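Local coordinates for protein hydroxyglutarate synthase (Pseudomonas putida, PDB 6W1G) that catalyses the iron(II)-dependent decarboxylation and hydroxylation of 2-oxoadipate with dioxygen to give D-2-hydroxyglutarate in D-lysine catabolism, at residues A[190-195]-A[217-222]; A[262-267]-A[398-403]; A[271-276]-A[288-293]; A[296-301]-A[394-399]. All coordinates share one frame; numbering follows the deposited sequence.

Interaction 1. Residues A[190-195]-A[217-222]; sequences FRWHQD and VAFKGP
Three waters supply the polar links between His193 and Asp195 on one loop and Lys220 and Gly221 on the other. One donates to His193 O and Asp195 O and accepts from Lys220 N, joining the two backbones. A second lies at the edge of the His193 ring, 3.0 Å from ND1, and donates to Gly221 O. The third accepts from both Asp195 N and Lys220 NZ. The extended Lys220 chain crosses the His193 side chain at about a right angle, and its CE lies 3.6 Å from Asp195 O.

Aromatic rings make the other direct contacts. The rings of Trp192 and Phe219 meet obliquely, their planes 48° apart, while the Phe219 ring turns its edge, at CD2, to His193 O. Phe190 presents CD1 to Pro222 O at 3.3 Å and CE1 to Pro222 CG.

Water bridges and ring packing thus join the loops after helices 176-188 and 211-217. Phe190 also packs on helix 9-27, Trp192 on strand 288-298 and His223, and Val217 on helix 141-153.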
loop_
_atom_site.group_PDB
_atom_site.type_symbol
_atom_site.label_atom_id
_atom_site.label_comp_id
_atom_site.label_asym_id
_atom_site.label_seq_id
_atom_site.Cartn_x
_atom_site.Cartn_y
_atom_site.Cartn_z
ATOM N N PHE A 190 9.704 6.984 -13.207
ATOM C CA PHE A 190 9.244 5.625 -12.944
ATOM C C PHE A 190 9.047 4.789 -14.192
ATOM O O PHE A 190 8.614 3.631 -14.101
ATOM C CB PHE A 190 7.944 5.704 -12.148
ATOM C CG PHE A 190 8.076 6.587 -10.930
ATOM C CD1 PHE A 190 8.922 6.229 -9.892
ATOM C CD2 PHE A 190 7.474 7.818 -10.886
ATOM C CE1 PHE A 190 9.099 7.033 -8.825
ATOM C CE2 PHE A 190 7.644 8.646 -9.778
ATOM C CZ PHE A 190 8.465 8.248 -8.747
ATOM N N ARG A 191 9.424 5.305 -15.343
ATOM C CA ARG A 191 9.271 4.558 -16.575
ATOM C C ARG A 191 10.317 3.455 -16.687
ATOM O O ARG A 191 11.449 3.594 -16.205
ATOM C CB ARG A 191 9.471 5.500 -17.746
ATOM C CG ARG A 191 8.350 6.390 -18.020
ATOM C CD ARG A 191 8.581 7.195 -19.303
ATOM N NE ARG A 191 7.564 8.231 -19.366
ATOM C CZ ARG A 191 6.345 8.033 -19.834
ATOM N NH1 ARG A 191 6.010 6.845 -20.297
ATOM N NH2 ARG A 191 5.465 9.017 -19.842
ATOM N N TRP A 192 9.964 2.395 -17.412
ATOM C CA TRP A 192 10.921 1.340 -17.682
ATOM C C TRP A 192 11.910 1.788 -18.753
ATOM O O TRP A 192 11.514 2.347 -19.774
ATOM C CB TRP A 192 10.167 0.111 -18.211
ATOM C CG TRP A 192 11.077 -1.057 -18.451
ATOM C CD1 TRP A 192 11.685 -1.406 -19.625
ATOM C CD2 TRP A 192 11.505 -2.017 -17.471
ATOM N NE1 TRP A 192 12.461 -2.526 -19.439
ATOM C CE2 TRP A 192 12.361 -2.921 -18.127
ATOM C CE3 TRP A 192 11.241 -2.198 -16.112
ATOM C CZ2 TRP A 192 12.965 -3.981 -17.466
ATOM C CZ3 TRP A 192 11.836 -3.279 -15.453
ATOM C CH2 TRP A 192 12.688 -4.145 -16.132
ATOM N N HIS A 193 13.202 1.500 -18.542
ATOM C CA HIS A 193 14.249 1.738 -19.540
ATOM C C HIS A 193 15.054 0.462 -19.720
ATOM O O HIS A 193 15.642 -0.039 -18.762
ATOM C CB HIS A 193 15.177 2.872 -19.089
ATOM C CG HIS A 193 14.478 4.173 -18.870
ATOM N ND1 HIS A 193 14.171 4.654 -17.613
ATOM C CD2 HIS A 193 13.979 5.074 -19.750
ATOM C CE1 HIS A 193 13.526 5.801 -17.729
ATOM N NE2 HIS A 193 13.391 6.076 -19.012
ATOM N N GLN A 194 15.098 -0.068 -20.952
ATOM C CA GLN A 194 15.769 -1.358 -21.170
ATOM C C GLN A 194 17.290 -1.247 -21.174
ATOM O O GLN A 194 17.966 -2.250 -20.918
ATOM C CB GLN A 194 15.269 -2.052 -22.435
ATOM C CG GLN A 194 15.641 -1.407 -23.712
ATOM C CD GLN A 194 15.379 -2.329 -24.890
ATOM O OE1 GLN A 194 14.329 -2.970 -24.977
ATOM N NE2 GLN A 194 16.348 -2.425 -25.786
ATOM N N ASP A 195 17.845 -0.066 -21.426
ATOM C CA ASP A 195 19.295 0.081 -21.525
ATOM C C ASP A 195 19.893 0.189 -20.122
ATOM O O ASP A 195 19.706 1.193 -19.428
ATOM C CB ASP A 195 19.650 1.294 -22.384
ATOM C CG ASP A 195 19.617 0.993 -23.885
ATOM O OD1 ASP A 195 18.603 0.457 -24.390
ATOM O OD2 ASP A 195 20.609 1.320 -24.569
ATOM N N VAL A 217 20.689 -0.983 -9.122
ATOM C CA VAL A 217 21.909 -0.349 -9.587
ATOM C C VAL A 217 22.006 -0.358 -11.106
ATOM O O VAL A 217 22.555 0.576 -11.709
ATOM C CB VAL A 217 23.126 -1.060 -8.962
ATOM C CG1 VAL A 217 24.405 -0.497 -9.514
ATOM C CG2 VAL A 217 23.105 -0.933 -7.461
ATOM N N ALA A 218 21.500 -1.400 -11.751
ATOM C CA ALA A 218 21.759 -1.569 -13.172
ATOM C C ALA A 218 20.887 -0.707 -14.087
ATOM O O ALA A 218 21.163 -0.639 -15.278
ATOM C CB ALA A 218 21.589 -3.030 -13.603
ATOM N N PHE A 219 19.846 -0.070 -13.572
ATOM C CA PHE A 219 18.892 0.651 -14.403
ATOM C C PHE A 219 18.973 2.146 -14.136
ATOM O O PHE A 219 19.528 2.602 -13.123
ATOM C CB PHE A 219 17.468 0.124 -14.182
ATOM C CG PHE A 219 17.302 -1.314 -14.607
ATOM C CD1 PHE A 219 17.615 -2.339 -13.744
ATOM C CD2 PHE A 219 16.885 -1.633 -15.888
ATOM C CE1 PHE A 219 17.488 -3.657 -14.139
ATOM C CE2 PHE A 219 16.767 -2.957 -16.283
ATOM C CZ PHE A 219 17.060 -3.957 -15.412
ATOM N N LYS A 220 18.407 2.898 -15.066
ATOM C CA LYS A 220 18.556 4.339 -15.034
ATOM C C LYS A 220 17.813 4.966 -13.865
ATOM O O LYS A 220 18.209 6.047 -13.399
ATOM C CB LYS A 220 18.050 4.941 -16.338
ATOM C CG LYS A 220 18.841 4.499 -17.569
ATOM C CD LYS A 220 18.437 5.291 -18.813
ATOM C CE LYS A 220 18.857 4.594 -20.094
ATOM N NZ LYS A 220 18.217 5.216 -21.296
ATOM N N GLY A 221 16.736 4.333 -13.403
ATOM C CA GLY A 221 15.932 4.898 -12.350
ATOM C C GLY A 221 15.005 3.888 -11.741
ATOM O O GLY A 221 15.036 2.688 -12.074
ATOM N N PRO A 222 14.144 4.342 -10.822
ATOM C CA PRO A 222 13.236 3.451 -10.063
ATOM C C PRO A 222 11.974 3.072 -10.819
ATOM O O PRO A 222 10.877 3.613 -10.586
ATOM C CB PRO A 222 12.916 4.278 -8.818
ATOM C CG PRO A 222 12.972 5.671 -9.280
ATOM C CD PRO A 222 14.143 5.702 -10.250
HETATM O O HOH W 1 17.781 1.351 -17.511
HETATM O O HOH W 2 14.821 2.899 -15.253
HETATM O O HOH W 3 16.846 2.654 -22.298
#

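Interaction 2. Residues A[262-267]-A[398-403]; sequences ILLRQT and DFLPVS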
loop_
_atom_site.group_PDB
_atom_site.type_symbol
_atom_site.label_atom_id
_atom_site.label_comp_id
_atom_site.label_asym_id
_atom_site.label_seq_id
_atom_site.Cartn_x
_atom_site.Cartn_y
_atom_site.Cartn_z
ATOM N N ILE A 262 -9.039 -8.558 7.908
ATOM C CA ILE A 262 -8.126 -7.747 8.688
ATOM C C ILE A 262 -6.838 -7.529 7.894
ATOM O O ILE A 262 -6.406 -8.386 7.117
ATOM C CB ILE A 262 -7.835 -8.359 10.084
ATOM C CG1 ILE A 262 -7.244 -9.768 9.959
ATOM C CG2 ILE A 262 -9.111 -8.345 10.916
ATOM C CD1 ILE A 262 -6.988 -10.417 11.315
ATOM N N LEU A 263 -6.210 -6.368 8.120
ATOM C CA LEU A 263 -4.985 -6.003 7.403
ATOM C C LEU A 263 -5.217 -6.116 5.908
ATOM O O LEU A 263 -6.111 -5.451 5.372
ATOM C CB LEU A 263 -3.764 -6.763 7.909
ATOM C CG LEU A 263 -3.466 -6.530 9.392
ATOM C CD1 LEU A 263 -2.173 -7.250 9.791
ATOM C CD2 LEU A 263 -3.358 -5.077 9.748
ATOM N N LEU A 264 -4.415 -6.909 5.175
ATOM C CA LEU A 264 -4.649 -7.126 3.763
ATOM C C LEU A 264 -4.244 -8.561 3.443
ATOM O O LEU A 264 -3.529 -9.201 4.210
ATOM C CB LEU A 264 -3.948 -6.104 2.888
ATOM C CG LEU A 264 -2.432 -6.117 2.873
ATOM C CD1 LEU A 264 -1.850 -7.195 1.973
ATOM C CD2 LEU A 264 -1.916 -4.768 2.403
ATOM N N ARG A 265 -4.673 -9.027 2.273
ATOM C CA ARG A 265 -4.224 -10.273 1.688
ATOM C C ARG A 265 -3.643 -9.958 0.325
ATOM O O ARG A 265 -4.115 -9.041 -0.357
ATOM C CB ARG A 265 -5.367 -11.236 1.514
ATOM C CG ARG A 265 -6.096 -11.557 2.806
ATOM C CD ARG A 265 -7.191 -12.613 2.626
ATOM N NE ARG A 265 -6.579 -13.933 2.539
ATOM C CZ ARG A 265 -7.095 -14.988 1.920
ATOM N NH1 ARG A 265 -8.253 -14.902 1.299
ATOM N NH2 ARG A 265 -6.430 -16.147 1.940
ATOM N N GLN A 266 -2.578 -10.669 -0.064
ATOM C CA GLN A 266 -1.925 -10.377 -1.335
ATOM C C GLN A 266 -1.295 -11.632 -1.942
ATOM O O GLN A 266 -0.911 -12.572 -1.227
ATOM C CB GLN A 266 -0.829 -9.327 -1.194
ATOM C CG GLN A 266 0.302 -9.753 -0.294
ATOM C CD GLN A 266 1.347 -8.669 0.038
ATOM O OE1 GLN A 266 1.044 -7.466 0.210
ATOM N NE2 GLN A 266 2.587 -9.114 0.159
ATOM N N THR A 267 -1.201 -11.642 -3.268
ATOM C CA THR A 267 -0.412 -12.675 -3.940
ATOM C C THR A 267 0.163 -12.049 -5.206
ATOM O O THR A 267 -0.145 -10.908 -5.562
ATOM C CB THR A 267 -1.175 -13.999 -4.177
ATOM O OG1 THR A 267 -0.245 -14.986 -4.616
ATOM C CG2 THR A 267 -2.275 -13.844 -5.153
ATOM N N ASP A 398 -1.997 0.568 4.878
ATOM C CA ASP A 398 -0.550 0.281 4.921
ATOM C C ASP A 398 -0.281 -1.137 4.408
ATOM O O ASP A 398 -1.010 -1.632 3.544
ATOM C CB ASP A 398 -0.062 0.624 6.314
ATOM C CG ASP A 398 -0.271 2.095 6.595
ATOM O OD1 ASP A 398 0.414 2.894 5.937
ATOM O OD2 ASP A 398 -1.161 2.437 7.405
ATOM N N PHE A 399 0.790 -1.756 4.895
ATOM C CA PHE A 399 1.289 -2.988 4.298
ATOM C C PHE A 399 1.533 -4.020 5.393
ATOM O O PHE A 399 1.518 -3.695 6.596
ATOM C CB PHE A 399 2.534 -2.670 3.482
ATOM C CG PHE A 399 2.191 -1.763 2.328
ATOM C CD1 PHE A 399 1.750 -2.299 1.156
ATOM C CD2 PHE A 399 2.189 -0.389 2.447
ATOM C CE1 PHE A 399 1.347 -1.523 0.108
ATOM C CE2 PHE A 399 1.738 0.410 1.414
ATOM C CZ PHE A 399 1.383 -0.144 0.221
ATOM N N LEU A 400 1.685 -5.280 4.979
ATOM C CA LEU A 400 1.894 -6.315 5.971
ATOM C C LEU A 400 3.188 -6.084 6.744
ATOM O O LEU A 400 4.202 -5.646 6.175
ATOM C CB LEU A 400 1.859 -7.699 5.320
ATOM C CG LEU A 400 0.494 -8.119 4.749
ATOM C CD1 LEU A 400 0.618 -9.441 3.983
ATOM C CD2 LEU A 400 -0.574 -8.209 5.851
ATOM N N PRO A 401 3.191 -6.327 8.044
ATOM C CA PRO A 401 4.426 -6.138 8.798
ATOM C C PRO A 401 5.468 -7.175 8.447
ATOM O O PRO A 401 5.154 -8.284 8.013
ATOM C CB PRO A 401 3.985 -6.286 10.257
ATOM C CG PRO A 401 2.742 -7.078 10.212
ATOM C CD PRO A 401 2.074 -6.750 8.907
ATOM N N VAL A 402 6.731 -6.788 8.635
ATOM C CA VAL A 402 7.824 -7.737 8.543
ATOM C C VAL A 402 7.781 -8.641 9.772
ATOM O O VAL A 402 7.592 -8.165 10.900
ATOM C CB VAL A 402 9.178 -7.004 8.465
ATOM C CG1 VAL A 402 10.325 -7.998 8.272
ATOM C CG2 VAL A 402 9.198 -5.952 7.356
ATOM N N SER A 403 7.934 -9.943 9.562
ATOM C CA SER A 403 8.041 -10.869 10.682
ATOM C C SER A 403 9.098 -10.388 11.675
ATOM O O SER A 403 10.207 -10.014 11.289
ATOM C CB SER A 403 8.436 -12.238 10.139
ATOM O OG SER A 403 9.725 -12.169 9.553
HETATM O O HOH W 4 1.972 -5.900 2.248
#
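Leu264 and Leu400 form the tight part of this contact, their side chains meeting at an oblique angle with Leu264 CD1 3.7 Å from Leu400 CG. The first torsion of Leu264 (chi1 66°) sets CG between the backbone N and the carbonyl carbon, where it lies 4.0 Å from Leu400 CG. The two methyls of Leu264 take separate partners. CD1 goes to the Leu400 branch point, whereas CD2 lies 3.5 Å from Asp398 O and also approaches Phe399 CA. Leu400 answers with both of its methyls: CD2 sits 3.5 Å from Leu264 O and touches Leu263 CB, and CD1 faces Gln266 CD. The carbonyl oxygen Leu264 O is buried here without a polar partner. An alanine in place of Leu264 would probably open a gap beside Leu400 CG and leave the Leu400 side chain freer to turn.

Toward either end the packing is looser. Leu263 CD1 comes only to 4.4 Å from Pro401 CD, and Gln266 meets Leu400 tip to tip. On the Gln266 side a water bridges the segments, donating to Gln266 OE1 at 2.7 Å and accepting from Leu400 N, while Gln266 NE2 is held by Glu253.

The arrangement lays a loop across the start of strand 264-275 beside the metal site: Phe399 meets the metal ligand His70 edge-to-face, Gln266 packs on the ligand Glu294, and the loop carries Val402, which binds 2-oxoadipate.

Interaction 3. Residues A[271-276]-A[288-293]; sequences ALQETV and HTARFG
Glu274 and Arg291 lie side by side on one face of the outer part of the antiparallel hairpin of strands 264-275 and 288-298, pointing the same way, with Glu274 CG 3.9 Å from Arg291 CD. Their carboxylate and guanidinium planes are 52° apart and the charged atoms do not touch; a water at the guanidinium edge donates to Glu274 OE2 and accepts from Arg291 NH1. Glu274 OE1 accepts from Thr275 N with its anti lone pair. Arg291 is gripped further by Glu27 and by Ile224 O. An alanine in place of Glu274 would probably leave the bridging water and Thr275 N without their carboxylate partner and Arg291 CD without its contact to CG.

Thr289 shares this face, and its CG2 is pressed unusually close to Val276 CG2, at 3.5 Å. On the other face Gln273 crosses His288 at about a right angle, its NE2 3.3 Å from His288 CB, with amide and ring planes 17° apart. Thr275 runs alongside the same histidine, Thr275 CG2 nearing His288 CD2.

Glu274 N donates to Thr289 O and Thr289 N to Glu274 O, each at 2.8 Å. Toward Gly293, which adjoins the metal ligand Glu294, Ala271 and Leu272 together face Arg291 in a classic beta bulge: Arg291 O accepts from Ala271 N at 2.8 Å and from Leu272 N at 3.1 Å.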
loop_
_atom_site.group_PDB
_atom_site.type_symbol
_atom_site.label_atom_id
_atom_site.label_comp_id
_atom_site.label_asym_id
_atom_site.label_seq_id
_atom_site.Cartn_x
_atom_site.Cartn_y
_atom_site.Cartn_z
ATOM N N ALA A 271 4.371 -11.181 -14.640
ATOM C CA ALA A 271 3.625 -10.313 -15.535
ATOM C C ALA A 271 4.253 -10.150 -16.899
ATOM O O ALA A 271 3.520 -10.024 -17.881
ATOM C CB ALA A 271 3.421 -8.941 -14.914
ATOM N N LEU A 272 5.585 -10.127 -17.011
ATOM C CA LEU A 272 6.233 -9.922 -18.302
ATOM C C LEU A 272 7.700 -10.329 -18.208
ATOM O O LEU A 272 8.368 -10.042 -17.210
ATOM C CB LEU A 272 6.114 -8.449 -18.720
ATOM C CG LEU A 272 6.638 -8.112 -20.110
ATOM C CD1 LEU A 272 5.770 -8.670 -21.179
ATOM C CD2 LEU A 272 6.725 -6.604 -20.236
ATOM N N GLN A 273 8.214 -10.977 -19.247
ATOM C CA GLN A 273 9.651 -11.183 -19.378
ATOM C C GLN A 273 10.243 -10.023 -20.173
ATOM O O GLN A 273 9.891 -9.817 -21.335
ATOM C CB GLN A 273 9.941 -12.506 -20.067
ATOM C CG GLN A 273 11.402 -12.944 -19.995
ATOM C CD GLN A 273 11.915 -13.311 -18.591
ATOM O OE1 GLN A 273 11.190 -13.260 -17.593
ATOM N NE2 GLN A 273 13.187 -13.701 -18.531
ATOM N N GLU A 274 11.102 -9.250 -19.546
ATOM C CA GLU A 274 11.733 -8.112 -20.202
ATOM C C GLU A 274 13.165 -8.453 -20.605
ATOM O O GLU A 274 13.782 -9.402 -20.116
ATOM C CB GLU A 274 11.728 -6.891 -19.288
ATOM C CG GLU A 274 10.534 -5.969 -19.559
ATOM C CD GLU A 274 10.552 -5.360 -20.975
ATOM O OE1 GLU A 274 11.525 -5.573 -21.725
ATOM O OE2 GLU A 274 9.583 -4.640 -21.325
ATOM N N THR A 275 13.683 -7.672 -21.528
ATOM C CA THR A 275 15.064 -7.812 -21.963
ATOM C C THR A 275 15.837 -6.619 -21.433
ATOM O O THR A 275 15.297 -5.514 -21.337
ATOM C CB THR A 275 15.118 -7.932 -23.477
ATOM O OG1 THR A 275 14.234 -6.966 -24.039
ATOM C CG2 THR A 275 14.665 -9.338 -23.879
ATOM N N VAL A 276 17.061 -6.875 -21.012
ATOM C CA VAL A 276 17.971 -5.849 -20.525
ATOM C C VAL A 276 19.111 -5.772 -21.520
ATOM O O VAL A 276 19.698 -6.803 -21.875
ATOM C CB VAL A 276 18.515 -6.222 -19.139
ATOM C CG1 VAL A 276 19.381 -5.093 -18.584
ATOM C CG2 VAL A 276 17.400 -6.585 -18.187
ATOM N N HIS A 288 17.810 -10.886 -19.800
ATOM C CA HIS A 288 16.371 -10.945 -19.549
ATOM C C HIS A 288 16.089 -10.845 -18.060
ATOM O O HIS A 288 16.867 -11.321 -17.230
ATOM C CB HIS A 288 15.732 -12.243 -20.083
ATOM C CG HIS A 288 15.948 -12.452 -21.546
ATOM N ND1 HIS A 288 17.198 -12.652 -22.089
ATOM C CD2 HIS A 288 15.079 -12.454 -22.584
ATOM C CE1 HIS A 288 17.089 -12.783 -23.399
ATOM N NE2 HIS A 288 15.814 -12.664 -23.726
ATOM N N THR A 289 14.944 -10.236 -17.727
ATOM C CA THR A 289 14.552 -10.053 -16.340
ATOM C C THR A 289 13.037 -9.987 -16.239
ATOM O O THR A 289 12.361 -9.401 -17.088
ATOM C CB THR A 289 15.156 -8.780 -15.744
ATOM O OG1 THR A 289 14.872 -8.711 -14.339
ATOM C CG2 THR A 289 14.566 -7.543 -16.389
ATOM N N ALA A 290 12.508 -10.547 -15.181
ATOM C CA ALA A 290 11.075 -10.681 -15.056
ATOM C C ALA A 290 10.490 -9.480 -14.348
ATOM O O ALA A 290 11.091 -8.938 -13.411
ATOM C CB ALA A 290 10.731 -11.954 -14.280
ATOM N N ARG A 291 9.319 -9.057 -14.822
ATOM C CA ARG A 291 8.481 -8.092 -14.124
ATOM C C ARG A 291 7.338 -8.857 -13.503
ATOM O O ARG A 291 6.701 -9.685 -14.184
ATOM C CB ARG A 291 7.929 -7.020 -15.059
ATOM C CG ARG A 291 9.048 -6.242 -15.744
ATOM C CD ARG A 291 8.516 -4.969 -16.421
ATOM N NE ARG A 291 8.261 -3.940 -15.428
ATOM C CZ ARG A 291 7.941 -2.682 -15.733
ATOM N NH1 ARG A 291 7.708 -2.330 -16.997
ATOM N NH2 ARG A 291 7.765 -1.807 -14.741
ATOM N N PHE A 292 7.110 -8.646 -12.216
ATOM C CA PHE A 292 6.081 -9.355 -11.486
ATOM C C PHE A 292 4.956 -8.423 -11.103
ATOM O O PHE A 292 5.158 -7.249 -10.813
ATOM C CB PHE A 292 6.643 -9.945 -10.225
ATOM C CG PHE A 292 7.661 -11.008 -10.469
ATOM C CD1 PHE A 292 7.278 -12.321 -10.670
ATOM C CD2 PHE A 292 9.016 -10.699 -10.532
ATOM C CE1 PHE A 292 8.235 -13.310 -10.912
ATOM C CE2 PHE A 292 9.952 -11.692 -10.753
ATOM C CZ PHE A 292 9.562 -12.984 -10.957
ATOM N N GLY A 293 3.753 -8.962 -11.076
ATOM C CA GLY A 293 2.573 -8.240 -10.660
ATOM C C GLY A 293 2.078 -8.743 -9.318
ATOM O O GLY A 293 2.572 -9.696 -8.717
HETATM O O HOH W 5 7.772 -3.396 -19.698
#

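Interaction 4. Residues A[296-301]-A[394-399]; sequences EQRGAA and LVYEDF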
loop_
_atom_site.group_PDB
_atom_site.type_symbol
_atom_site.label_atom_id
_atom_site.label_comp_id
_atom_site.label_asym_id
_atom_site.label_seq_id
_atom_site.Cartn_x
_atom_site.Cartn_y
_atom_site.Cartn_z
ATOM N N GLU A 296 -4.185 -7.369 -4.361
ATOM C CA GLU A 296 -4.444 -7.285 -2.919
ATOM C C GLU A 296 -5.914 -7.051 -2.641
ATOM O O GLU A 296 -6.654 -6.497 -3.460
ATOM C CB GLU A 296 -3.621 -6.193 -2.245
ATOM C CG GLU A 296 -4.053 -4.753 -2.476
ATOM C CD GLU A 296 -3.031 -3.687 -1.948
ATOM O OE1 GLU A 296 -2.137 -4.067 -1.209
ATOM O OE2 GLU A 296 -3.117 -2.508 -2.286
ATOM N N GLN A 297 -6.307 -7.476 -1.442
ATOM C CA GLN A 297 -7.606 -7.231 -0.866
ATOM C C GLN A 297 -7.348 -6.547 0.488
ATOM O O GLN A 297 -6.550 -7.056 1.278
ATOM C CB GLN A 297 -8.371 -8.548 -0.645
ATOM C CG GLN A 297 -9.772 -8.341 -0.075
ATOM C CD GLN A 297 -10.463 -9.606 0.289
ATOM O OE1 GLN A 297 -10.217 -10.689 -0.271
ATOM N NE2 GLN A 297 -11.381 -9.497 1.216
ATOM N N ARG A 298 -8.003 -5.424 0.767
ATOM C CA ARG A 298 -7.731 -4.642 1.971
ATOM C C ARG A 298 -8.888 -4.747 2.941
ATOM O O ARG A 298 -10.023 -4.489 2.558
ATOM C CB ARG A 298 -7.416 -3.171 1.647
ATOM C CG ARG A 298 -6.074 -3.035 1.011
ATOM C CD ARG A 298 -5.727 -1.573 0.655
ATOM N NE ARG A 298 -4.334 -1.511 0.245
ATOM C CZ ARG A 298 -3.317 -1.439 1.089
ATOM N NH1 ARG A 298 -3.514 -1.230 2.394
ATOM N NH2 ARG A 298 -2.076 -1.570 0.630
ATOM N N GLY A 299 -8.564 -5.093 4.182
ATOM C CA GLY A 299 -9.511 -5.223 5.265
ATOM C C GLY A 299 -9.281 -4.209 6.371
ATOM O O GLY A 299 -8.841 -3.100 6.097
ATOM N N ALA A 300 -9.625 -4.575 7.599
ATOM C CA ALA A 300 -9.642 -3.649 8.720
ATOM C C ALA A 300 -8.251 -3.337 9.232
ATOM O O ALA A 300 -7.412 -4.219 9.464
ATOM C CB ALA A 300 -10.446 -4.263 9.846
ATOM N N ALA A 301 -8.045 -2.064 9.554
ATOM C CA ALA A 301 -6.875 -1.654 10.308
ATOM C C ALA A 301 -6.981 -2.192 11.732
ATOM O O ALA A 301 -8.036 -2.133 12.362
ATOM C CB ALA A 301 -6.830 -0.136 10.314
ATOM N N LEU A 394 -12.506 0.485 9.854
ATOM C CA LEU A 394 -11.665 1.428 9.132
ATOM C C LEU A 394 -10.698 0.666 8.254
ATOM O O LEU A 394 -9.941 -0.150 8.777
ATOM C CB LEU A 394 -10.905 2.259 10.150
ATOM C CG LEU A 394 -9.959 3.311 9.562
ATOM C CD1 LEU A 394 -10.662 4.328 8.741
ATOM C CD2 LEU A 394 -9.149 3.937 10.704
ATOM N N VAL A 395 -10.687 0.951 6.956
ATOM C CA VAL A 395 -9.845 0.202 6.021
ATOM C C VAL A 395 -8.376 0.458 6.276
ATOM O O VAL A 395 -7.937 1.592 6.498
ATOM C CB VAL A 395 -10.277 0.469 4.577
ATOM C CG1 VAL A 395 -10.147 1.971 4.178
ATOM C CG2 VAL A 395 -9.512 -0.425 3.583
ATOM N N TYR A 396 -7.601 -0.612 6.160
ATOM C CA TYR A 396 -6.148 -0.569 6.304
ATOM C C TYR A 396 -5.525 0.022 5.062
ATOM O O TYR A 396 -5.802 -0.432 3.942
ATOM C CB TYR A 396 -5.688 -2.009 6.507
ATOM C CG TYR A 396 -4.214 -2.134 6.881
ATOM C CD1 TYR A 396 -3.736 -1.516 8.026
ATOM C CD2 TYR A 396 -3.336 -2.886 6.128
ATOM C CE1 TYR A 396 -2.406 -1.649 8.433
ATOM C CE2 TYR A 396 -2.018 -3.047 6.518
ATOM C CZ TYR A 396 -1.560 -2.393 7.675
ATOM O OH TYR A 396 -0.274 -2.493 8.145
ATOM N N GLU A 397 -4.660 1.009 5.260
ATOM C CA GLU A 397 -4.013 1.760 4.202
ATOM C C GLU A 397 -2.553 1.419 4.016
ATOM O O GLU A 397 -1.923 1.936 3.072
ATOM C CB GLU A 397 -4.082 3.286 4.519
ATOM C CG GLU A 397 -5.475 3.779 4.735
ATOM C CD GLU A 397 -6.353 3.891 3.495
ATOM O OE1 GLU A 397 -5.898 3.567 2.368
ATOM O OE2 GLU A 397 -7.551 4.281 3.662
ATOM N N ASP A 398 -1.997 0.568 4.878
ATOM C CA ASP A 398 -0.550 0.281 4.921
ATOM C C ASP A 398 -0.281 -1.137 4.408
ATOM O O ASP A 398 -1.010 -1.632 3.544
ATOM C CB ASP A 398 -0.062 0.624 6.314
ATOM C CG ASP A 398 -0.271 2.095 6.595
ATOM O OD1 ASP A 398 0.414 2.894 5.937
ATOM O OD2 ASP A 398 -1.161 2.437 7.405
ATOM N N PHE A 399 0.790 -1.756 4.895
ATOM C CA PHE A 399 1.289 -2.988 4.298
ATOM C C PHE A 399 1.533 -4.020 5.393
ATOM O O PHE A 399 1.518 -3.695 6.596
ATOM C CB PHE A 399 2.534 -2.670 3.482
ATOM C CG PHE A 399 2.191 -1.763 2.328
ATOM C CD1 PHE A 399 1.750 -2.299 1.156
ATOM C CD2 PHE A 399 2.189 -0.389 2.447
ATOM C CE1 PHE A 399 1.347 -1.523 0.108
ATOM C CE2 PHE A 399 1.738 0.410 1.414
ATOM C CZ PHE A 399 1.383 -0.144 0.221
#
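The guanidinium of Arg298 grips Asp398 O end-on with two nitrogens, NH1 at 2.8 Å and NH2 at 3.1 Å in a more bent bond (136°). NH1 lies in that carbonyl's plane, on a lone pair. The same NH1 also donates to Tyr396 O at 2.9 Å, but stands above that carbonyl's plane. Both oxygens lie near the guanidinium plane, which fixes its rotation. From its own strand Glu296 OE2 joins at the guanidinium edge, in a salt bridge to Arg298 NE whose hydrogen bond is weak; OE2 also accepts from His70 ND1. The Arg298 chain is extended from CG to NE and runs past Tyr396 O, which lies 3.5 Å from Arg298 CD.

Two backbone bonds make a single bridge around Ala300 and Val395: Tyr396 N donates to Gly299 O, and Ala301 N donates to Leu394 O in an almost straight bond (179°).

Packing fills in around this frame. Tyr396 CD1 sits 4.1 Å from Ala301 CB, while its hydroxyl donates to Phe399 O within the loop and one ring face has Asp398 N over its centre. Val395 CG2 reaches Arg298 CB. Arg298 NH2 approaches Phe399 CE1 at 3.5 Å, with guanidinium and ring planes 83° apart, at most a weak cation-pi attraction.

The result is a buried arginine in the second shell of the metal site: Arg298 holds Glu296, and Glu296 in turn bonds the metal ligand His70.

In the fold
From the N terminus, interaction 1 comes first: it closes a short, mostly helical excursion between helix 176-188 and strand 226-229, and ends before the others begin. Strand 264-275 then enters interaction 2 at its start and interaction 3 at its far end, where residues 271-276 pair with 288-293 across a short connection that is partly unmodelled. Strand 288-298 continues into interaction 4. Interactions 2 and 4 both close on the loop after strand 389-393, sharing Asp398 and Phe399, and interaction 3 lies within the long loop that interaction 2 closes. Interaction 1 touches interaction 3 through Trp192 and Phe219, so the two-stranded sheet links that outlying loop pair to the region beside the metal.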